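Local atomic coordinates of alanine glyoxylate transaminase (Thermococcus litoralis, PDB entry 2ZC0), a protein that probably catalyses the pyridoxal-phosphate-dependent transfer of the amino group of alanine to glyoxylate, giving pyruvate and glycine. Residues A318-L323 and F328-A333; K89-L94 and Y295-H300; I348-E353 and A398-E403. All coordinates share one frame; numbering follows the deposited sequence.

Contact 1: A318-L323 and F328-A333; sequences ALENHL and FTKPIA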
# COMPACT_ATOMS: atom_id res chain seq x y z
N ALA A 318 -39.19 -29.40 10.15
CA ALA A 318 -39.03 -29.23 11.58
C ALA A 318 -39.23 -27.77 11.98
O ALA A 318 -39.91 -27.49 12.97
CB ALA A 318 -37.66 -29.71 12.01
N LEU A 319 -38.65 -26.86 11.22
CA LEU A 319 -38.76 -25.44 11.52
C LEU A 319 -40.19 -24.93 11.43
O LEU A 319 -40.69 -24.29 12.36
CB LEU A 319 -37.86 -24.62 10.59
CG LEU A 319 -36.38 -24.51 10.96
CD1 LEU A 319 -35.59 -23.97 9.78
CD2 LEU A 319 -36.21 -23.61 12.18
N GLU A 320 -40.85 -25.21 10.31
CA GLU A 320 -42.22 -24.77 10.09
C GLU A 320 -43.18 -25.41 11.10
O GLU A 320 -44.23 -24.85 11.42
CB GLU A 320 -42.64 -25.09 8.66
CG GLU A 320 -43.40 -23.97 7.97
CD GLU A 320 -42.94 -23.74 6.53
OE1 GLU A 320 -42.77 -24.74 5.80
OE2 GLU A 320 -42.77 -22.56 6.14
N ASN A 321 -42.80 -26.59 11.59
CA ASN A 321 -43.61 -27.32 12.56
C ASN A 321 -43.43 -26.83 14.00
O ASN A 321 -44.40 -26.76 14.76
CB ASN A 321 -43.26 -28.82 12.49
CG ASN A 321 -43.96 -29.63 13.56
OD1 ASN A 321 -44.90 -29.16 14.20
ND2 ASN A 321 -43.50 -30.87 13.75
N HIS A 322 -42.21 -26.46 14.36
CA HIS A 322 -41.93 -26.00 15.72
C HIS A 322 -41.74 -24.48 15.87
O HIS A 322 -41.84 -23.96 16.98
CB HIS A 322 -40.73 -26.74 16.29
CG HIS A 322 -40.89 -28.23 16.28
ND1 HIS A 322 -40.55 -29.03 17.36
CD2 HIS A 322 -41.35 -29.07 15.33
CE1 HIS A 322 -40.80 -30.29 17.07
NE2 HIS A 322 -41.29 -30.35 15.84
N LEU A 323 -41.45 -23.79 14.78
CA LEU A 323 -41.30 -22.33 14.81
C LEU A 323 -42.09 -21.66 13.68
O LEU A 323 -41.56 -20.82 12.95
CB LEU A 323 -39.83 -21.90 14.69
CG LEU A 323 -38.85 -22.04 15.86
CD1 LEU A 323 -39.53 -21.62 17.16
CD2 LEU A 323 -38.38 -23.48 15.93
N PHE A 328 -37.80 -17.36 8.23
CA PHE A 328 -36.56 -18.01 7.83
C PHE A 328 -36.60 -18.36 6.36
O PHE A 328 -37.66 -18.62 5.79
CB PHE A 328 -36.31 -19.25 8.69
CG PHE A 328 -37.49 -20.17 8.81
CD1 PHE A 328 -37.74 -21.15 7.84
CD2 PHE A 328 -38.34 -20.08 9.91
CE1 PHE A 328 -38.81 -22.02 7.98
CE2 PHE A 328 -39.42 -20.95 10.05
CZ PHE A 328 -39.65 -21.92 9.08
N THR A 329 -35.43 -18.34 5.73
CA THR A 329 -35.32 -18.60 4.31
C THR A 329 -35.66 -20.03 3.91
O THR A 329 -35.48 -20.97 4.69
CB THR A 329 -33.88 -18.26 3.80
OG1 THR A 329 -32.92 -19.12 4.41
CG2 THR A 329 -33.54 -16.81 4.13
N LYS A 330 -36.15 -20.17 2.68
CA LYS A 330 -36.50 -21.47 2.12
C LYS A 330 -35.62 -21.65 0.89
O LYS A 330 -35.99 -21.26 -0.22
CB LYS A 330 -37.97 -21.48 1.68
CG LYS A 330 -38.95 -20.96 2.71
CD LYS A 330 -39.02 -21.84 3.94
CE LYS A 330 -40.28 -21.54 4.74
NZ LYS A 330 -40.35 -20.10 5.15
N PRO A 331 -34.43 -22.22 1.08
CA PRO A 331 -33.48 -22.44 -0.02
C PRO A 331 -33.90 -23.50 -1.04
O PRO A 331 -34.48 -24.52 -0.68
CB PRO A 331 -32.20 -22.82 0.71
CG PRO A 331 -32.72 -23.56 1.91
CD PRO A 331 -33.85 -22.66 2.36
N ILE A 332 -33.61 -23.24 -2.31
CA ILE A 332 -33.90 -24.19 -3.38
C ILE A 332 -32.56 -24.83 -3.72
O ILE A 332 -32.45 -25.74 -4.54
CB ILE A 332 -34.47 -23.50 -4.65
CG1 ILE A 332 -33.42 -22.55 -5.25
CG2 ILE A 332 -35.74 -22.74 -4.30
CD1 ILE A 332 -33.88 -21.79 -6.49
N ALA A 333 -31.52 -24.33 -3.05
CA ALA A 333 -30.17 -24.83 -3.27
C ALA A 333 -29.28 -24.46 -2.10
O ALA A 333 -29.62 -23.62 -1.27
CB ALA A 333 -29.62 -24.24 -4.56

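Contact 2: K89-L94 and Y295-H300; sequences KKYDHL and YFEKYH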
# COMPACT_ATOMS: atom_id res chain seq x y z
N LYS A 89 -19.21 -27.74 -18.87
CA LYS A 89 -20.05 -27.59 -20.05
C LYS A 89 -21.29 -28.47 -19.96
O LYS A 89 -22.37 -28.08 -20.40
CB LYS A 89 -19.24 -27.93 -21.31
CG LYS A 89 -20.06 -28.39 -22.52
CD LYS A 89 -20.33 -29.90 -22.42
CE LYS A 89 -21.53 -30.34 -23.25
NZ LYS A 89 -21.88 -31.77 -22.99
N LYS A 90 -21.14 -29.64 -19.35
CA LYS A 90 -22.25 -30.56 -19.23
C LYS A 90 -23.22 -30.25 -18.10
O LYS A 90 -24.42 -30.09 -18.33
CB LYS A 90 -21.73 -31.99 -19.07
CG LYS A 90 -22.85 -33.03 -18.98
CD LYS A 90 -22.30 -34.45 -18.95
CE LYS A 90 -23.42 -35.46 -18.79
NZ LYS A 90 -22.88 -36.86 -18.69
N TYR A 91 -22.70 -30.15 -16.88
CA TYR A 91 -23.53 -29.91 -15.71
C TYR A 91 -23.68 -28.48 -15.20
O TYR A 91 -24.28 -28.28 -14.14
CB TYR A 91 -23.04 -30.77 -14.55
CG TYR A 91 -23.01 -32.25 -14.85
CD1 TYR A 91 -21.80 -32.91 -15.06
CD2 TYR A 91 -24.19 -32.98 -14.93
CE1 TYR A 91 -21.76 -34.27 -15.34
CE2 TYR A 91 -24.17 -34.35 -15.21
CZ TYR A 91 -22.95 -34.98 -15.41
OH TYR A 91 -22.92 -36.33 -15.67
N ASP A 92 -23.14 -27.49 -15.91
CA ASP A 92 -23.27 -26.10 -15.46
C ASP A 92 -23.39 -25.10 -16.62
O ASP A 92 -23.16 -23.90 -16.43
CB ASP A 92 -22.07 -25.73 -14.56
CG ASP A 92 -22.44 -24.72 -13.45
OD1 ASP A 92 -23.60 -24.74 -12.97
OD2 ASP A 92 -21.57 -23.92 -13.04
N HIS A 93 -23.77 -25.59 -17.80
CA HIS A 93 -23.93 -24.75 -18.99
C HIS A 93 -22.75 -23.82 -19.25
O HIS A 93 -22.93 -22.70 -19.74
CB HIS A 93 -25.19 -23.88 -18.88
CG HIS A 93 -26.45 -24.60 -19.25
ND1 HIS A 93 -27.03 -25.55 -18.44
CD2 HIS A 93 -27.22 -24.52 -20.36
CE1 HIS A 93 -28.10 -26.03 -19.04
NE2 HIS A 93 -28.24 -25.43 -20.20
N LEU A 94 -21.54 -24.27 -18.96
CA LEU A 94 -20.40 -23.41 -19.17
C LEU A 94 -19.44 -23.90 -20.24
O LEU A 94 -18.84 -24.96 -20.12
CB LEU A 94 -19.67 -23.22 -17.85
CG LEU A 94 -18.75 -22.00 -17.76
CD1 LEU A 94 -19.48 -20.75 -18.27
CD2 LEU A 94 -18.32 -21.83 -16.31
N TYR A 295 -18.48 -40.73 -11.48
CA TYR A 295 -18.99 -40.83 -10.11
C TYR A 295 -19.80 -39.61 -9.68
O TYR A 295 -20.44 -39.62 -8.63
CB TYR A 295 -17.83 -41.06 -9.12
CG TYR A 295 -17.23 -42.44 -9.26
CD1 TYR A 295 -16.04 -42.78 -8.62
CD2 TYR A 295 -17.85 -43.41 -10.04
CE1 TYR A 295 -15.48 -44.05 -8.77
CE2 TYR A 295 -17.31 -44.67 -10.20
CZ TYR A 295 -16.13 -44.99 -9.57
OH TYR A 295 -15.59 -46.24 -9.76
N PHE A 296 -19.75 -38.54 -10.48
CA PHE A 296 -20.52 -37.35 -10.15
C PHE A 296 -21.98 -37.72 -10.35
O PHE A 296 -22.85 -37.32 -9.58
CB PHE A 296 -20.16 -36.19 -11.09
CG PHE A 296 -20.95 -34.93 -10.81
CD1 PHE A 296 -20.82 -34.28 -9.58
CD2 PHE A 296 -21.83 -34.41 -11.75
CE1 PHE A 296 -21.56 -33.13 -9.30
CE2 PHE A 296 -22.57 -33.27 -11.48
CZ PHE A 296 -22.44 -32.63 -10.25
N GLU A 297 -22.23 -38.51 -11.39
CA GLU A 297 -23.58 -38.96 -11.71
C GLU A 297 -23.99 -40.05 -10.73
O GLU A 297 -25.02 -39.97 -10.06
CB GLU A 297 -23.63 -39.53 -13.12
CG GLU A 297 -24.59 -38.84 -14.06
CD GLU A 297 -25.55 -39.81 -14.74
OE1 GLU A 297 -26.05 -39.50 -15.84
OE2 GLU A 297 -25.82 -40.89 -14.16
N LYS A 298 -23.14 -41.07 -10.64
CA LYS A 298 -23.38 -42.22 -9.79
C LYS A 298 -23.45 -42.00 -8.28
O LYS A 298 -24.21 -42.67 -7.60
CB LYS A 298 -22.35 -43.31 -10.09
CG LYS A 298 -22.52 -44.57 -9.24
CD LYS A 298 -21.64 -45.71 -9.74
CE LYS A 298 -21.92 -47.00 -8.96
NZ LYS A 298 -21.28 -48.19 -9.60
N TYR A 299 -22.66 -41.07 -7.74
CA TYR A 299 -22.67 -40.87 -6.30
C TYR A 299 -23.21 -39.55 -5.78
O TYR A 299 -23.73 -39.49 -4.66
CB TYR A 299 -21.27 -41.09 -5.72
CG TYR A 299 -20.78 -42.50 -5.85
CD1 TYR A 299 -19.95 -42.88 -6.90
CD2 TYR A 299 -21.18 -43.48 -4.94
CE1 TYR A 299 -19.51 -44.19 -7.03
CE2 TYR A 299 -20.75 -44.79 -5.06
CZ TYR A 299 -19.92 -45.14 -6.10
OH TYR A 299 -19.50 -46.45 -6.22
N HIS A 300 -23.08 -38.49 -6.56
CA HIS A 300 -23.56 -37.19 -6.13
C HIS A 300 -24.95 -36.88 -6.67
O HIS A 300 -25.87 -36.62 -5.91
CB HIS A 300 -22.58 -36.09 -6.55
CG HIS A 300 -22.96 -34.72 -6.05
ND1 HIS A 300 -23.82 -33.89 -6.74
CD2 HIS A 300 -22.64 -34.07 -4.91
CE1 HIS A 300 -24.01 -32.79 -6.04
NE2 HIS A 300 -23.31 -32.87 -4.93
O HOH W 1 -21.16 -37.86 -14.43

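Contact 3: I348-E353 and A398-E403; sequences ISFANE and AKLYKE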
# COMPACT_ATOMS: atom_id res chain seq x y z
N ILE A 348 -25.63 -13.48 18.59
CA ILE A 348 -24.40 -14.15 19.01
C ILE A 348 -24.47 -14.71 20.43
O ILE A 348 -23.91 -15.78 20.70
CB ILE A 348 -23.15 -13.24 18.86
CG1 ILE A 348 -22.94 -12.40 20.10
CG2 ILE A 348 -23.29 -12.33 17.64
CD1 ILE A 348 -21.60 -11.71 20.10
N SER A 349 -25.17 -14.03 21.33
CA SER A 349 -25.30 -14.53 22.70
C SER A 349 -26.22 -15.74 22.66
O SER A 349 -25.96 -16.76 23.29
CB SER A 349 -25.88 -13.45 23.62
OG SER A 349 -27.23 -13.18 23.29
N PHE A 350 -27.31 -15.62 21.91
CA PHE A 350 -28.26 -16.71 21.77
C PHE A 350 -27.55 -17.97 21.31
O PHE A 350 -27.87 -19.08 21.74
CB PHE A 350 -29.34 -16.36 20.75
CG PHE A 350 -30.37 -17.43 20.59
CD1 PHE A 350 -31.44 -17.52 21.47
CD2 PHE A 350 -30.25 -18.38 19.58
CE1 PHE A 350 -32.38 -18.54 21.35
CE2 PHE A 350 -31.18 -19.41 19.45
CZ PHE A 350 -32.25 -19.49 20.34
N ALA A 351 -26.58 -17.81 20.41
CA ALA A 351 -25.84 -18.94 19.90
C ALA A 351 -25.00 -19.56 21.02
O ALA A 351 -24.85 -20.78 21.09
CB ALA A 351 -24.95 -18.52 18.74
N ASN A 352 -24.46 -18.72 21.91
CA ASN A 352 -23.66 -19.21 23.02
C ASN A 352 -24.54 -19.95 24.02
O ASN A 352 -24.20 -21.04 24.47
CB ASN A 352 -22.96 -18.05 23.74
CG ASN A 352 -21.79 -17.49 22.95
OD1 ASN A 352 -20.81 -18.19 22.68
ND2 ASN A 352 -21.89 -16.22 22.57
N GLU A 353 -25.67 -19.35 24.36
CA GLU A 353 -26.59 -19.95 25.31
C GLU A 353 -27.12 -21.27 24.78
O GLU A 353 -27.33 -22.21 25.55
CB GLU A 353 -27.75 -19.00 25.59
CG GLU A 353 -28.31 -19.11 26.99
CD GLU A 353 -29.36 -18.05 27.28
OE1 GLU A 353 -29.11 -16.87 26.95
OE2 GLU A 353 -30.43 -18.40 27.85
N ALA A 398 -35.82 -24.54 19.29
CA ALA A 398 -37.16 -24.00 19.50
C ALA A 398 -37.40 -23.82 21.00
O ALA A 398 -38.04 -22.86 21.42
CB ALA A 398 -38.20 -24.95 18.90
N LYS A 399 -36.89 -24.76 21.78
CA LYS A 399 -37.03 -24.74 23.24
C LYS A 399 -36.44 -23.45 23.82
O LYS A 399 -37.11 -22.75 24.58
CB LYS A 399 -36.32 -25.96 23.85
CG LYS A 399 -36.36 -26.03 25.37
CD LYS A 399 -35.43 -27.13 25.90
CE LYS A 399 -35.41 -27.14 27.43
NZ LYS A 399 -34.41 -28.11 27.98
N LEU A 400 -35.20 -23.13 23.45
CA LEU A 400 -34.56 -21.92 23.96
C LEU A 400 -35.22 -20.68 23.35
O LEU A 400 -35.28 -19.62 23.98
CB LEU A 400 -33.08 -21.91 23.61
CG LEU A 400 -32.11 -21.40 24.68
CD1 LEU A 400 -30.79 -21.07 24.01
CD2 LEU A 400 -32.67 -20.17 25.39
N TYR A 401 -35.71 -20.82 22.12
CA TYR A 401 -36.36 -19.73 21.42
C TYR A 401 -37.54 -19.21 22.23
O TYR A 401 -37.58 -18.03 22.60
CB TYR A 401 -36.88 -20.21 20.05
CG TYR A 401 -37.47 -19.11 19.19
CD1 TYR A 401 -36.65 -18.33 18.37
CD2 TYR A 401 -38.83 -18.83 19.21
CE1 TYR A 401 -37.19 -17.31 17.58
CE2 TYR A 401 -39.38 -17.81 18.43
CZ TYR A 401 -38.55 -17.06 17.61
OH TYR A 401 -39.09 -16.06 16.83
N LYS A 402 -38.49 -20.09 22.51
CA LYS A 402 -39.66 -19.70 23.28
C LYS A 402 -39.35 -19.54 24.76
O LYS A 402 -40.12 -18.91 25.49
CB LYS A 402 -40.81 -20.69 23.06
CG LYS A 402 -41.65 -20.38 21.80
CD LYS A 402 -41.97 -18.87 21.72
CE LYS A 402 -43.08 -18.55 20.72
NZ LYS A 402 -44.44 -18.90 21.23
N GLU A 403 -38.23 -20.09 25.22
CA GLU A 403 -37.87 -19.92 26.62
C GLU A 403 -37.47 -18.46 26.80
O GLU A 403 -37.64 -17.88 27.88
CB GLU A 403 -36.71 -20.83 27.01
CG GLU A 403 -36.45 -20.81 28.51
CD GLU A 403 -34.99 -20.99 28.88
OE1 GLU A 403 -34.42 -22.06 28.57
OE2 GLU A 403 -34.41 -20.05 29.47

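Contact 1: A318-L323 and F328-A333
Leu-319 and Phe-328 form the apolar centre of a short-range contact in which the last turn of helix 295-322 meets the chain just after it has turned back towards strand 336-340. CB of Leu-319 lies over one face of the Phe-328 ring, 4.0 Å from its centroid and 28° off the ring normal, a CH-pi contact. CD1 of Leu-319 covers the same face, 4.0 Å from CD1 of Phe-328. With CG set between its backbone N and carbonyl carbon (chi1 48°), Phe-328 carries its ring towards the helix end. There the carbonyl O of Leu-323, the first residue beyond the helix, lies in the ring plane at the edge, 3.6 Å from CE2 of Phe-328. Leu-319 and Leu-323 also pack on Phe-339 of strand 336-340, which keeps this part buried.

The exposed rim is polar. Glu-320 and Lys-330 cross at about a right angle and form a salt bridge, rather long at 3.6 Å between OE2 of Glu-320 and NZ of Lys-330. The carboxylate meets the lysine from its CE side, at 3.0 Å from OE2 of Glu-320 to CE of Lys-330, while bends at chi2 and chi4 fold the lysine chain back. NZ of Lys-330 thus donates to O of Phe-328 at 3.1 Å, with a C=O...N angle of 159°, and ties the extended segment to itself. On either side of Lys-330 in sequence, Thr-329 is joined to Met-338 by backbone hydrogen bonding and O of Pro-331 accepts a hydrogen bond from NH1 of Arg-312. The long helix that passes on into the small, C-terminal domain is a feature of fold-type I aminotransferases, and this contact lies at its end.

Contact 2: K89-L94 and Y295-H300
Tyr-91 and Phe-296 make a T-shaped pair where the C-terminal turn of helix 78-91 faces the first turn of helix 295-322. The phenylalanine presents its CD2-CE2 edge to the tyrosine face, with centroids 4.8 Å apart and planes at 64°. The nearest approach, 3.5 Å, is between CE2 of Phe-296 and CG of Tyr-91. CG of Phe-296 stands opposite its backbone N (chi1 179°), an orientation that sends the ring across to the other helix. The tyrosine ring is also backed on its far face, where CG of Lys-90 sits 3.9 Å above the plane of the Tyr-91 ring and over its centre. Leu-301 touches both side chains, Tyr-290 packs on Phe-296, and Phe-87 makes a second edge-to-face pair with it, so the tight side belongs to an aromatic cluster around the buried Phe-296.

Towards the phenol end the packing gives way to polar, more exposed groups. The side chains of Glu-297 and Tyr-91 cross at about a right angle, and CG of Glu-297, not the carboxylate, meets OH of Tyr-91 at 3.4 Å. A water 2.6 Å from OH of Tyr-91 also accepts a weak hydrogen bond from the backbone N of Glu-297. Lys-90, fully extended along the ring, brings NZ to 3.1 Å from OH of Tyr-91 and donates a hydrogen bond. The opposite charges may attract at a distance, but NZ of Lys-90 and OE1 of Glu-297, 5.0 Å apart, do not touch. Aromatic on the inner side and water-bridged on the outer, this is a junction between two helix ends, more than 200 residues apart in sequence, within the pyridoxal-phosphate-dependent aminotransferase fold.

Contact 3: I348-E353 and A398-E403
Leu-400 of helix 389-404 reaches between Phe-350 and Glu-353 of helix 347-357, a helix-helix contact in the small, C-terminal domain of the aminotransferase fold. The two short axes run at 125° to each other and come no closer than 11.0 Å, so the gap is spanned by side chains. CD1 of Leu-400 rests against the backbone, 3.8 Å from C of Glu-353. The Phe-350 ring arrives from the opposite direction, CE1 of Phe-350 lying 4.0 Å from CD1 of Leu-400. With its CG trans to the backbone N (chi1 -179°), Phe-350 also points a ring edge at the second helix, where the backbone N of Tyr-401 lies near the ring plane. An alanine here would remove the ring and is likely to leave a gap beside Leu-400, whose isobutyl group could then turn more freely.

The next shell surrounds these groups. Leu-397 packs on Phe-350, and Tyr-401 meets the rings of Phe-405 and Phe-339. Outside the apolar core, Arg-357 forms salt bridges with both Glu-353 and Glu-403; it thereby probably offsets the repulsion of two carboxylates whose OE2 atoms are 4.6 Å apart. The same OE2 of Glu-353 that pairs with Arg-357 NH2 also touches CD2 of Leu-400, at 3.8 Å.

In the fold
The three contacts follow one another along the chain as 2, 1 and 3, each closing before the next opens. Contacts 2 and 1 use opposite ends of helix 295-322, their centres about 28 Å apart, so that one long helix runs from the end of helix 78-91 to the turn leading into strand 336-340. Contacts 1 and 3, with centres about 17 Å apart, touch directly: CD2 of Leu-323 packs 3.3 Å from CB of Ala-398, joining the end of that helix to helix 389-404. Contacts 2 and 3 lie about 40 Å apart between centres. Helix 295-322 thus spans contacts 2 and 1, and the packing at its end carries the link on to contact 3 in the small domain.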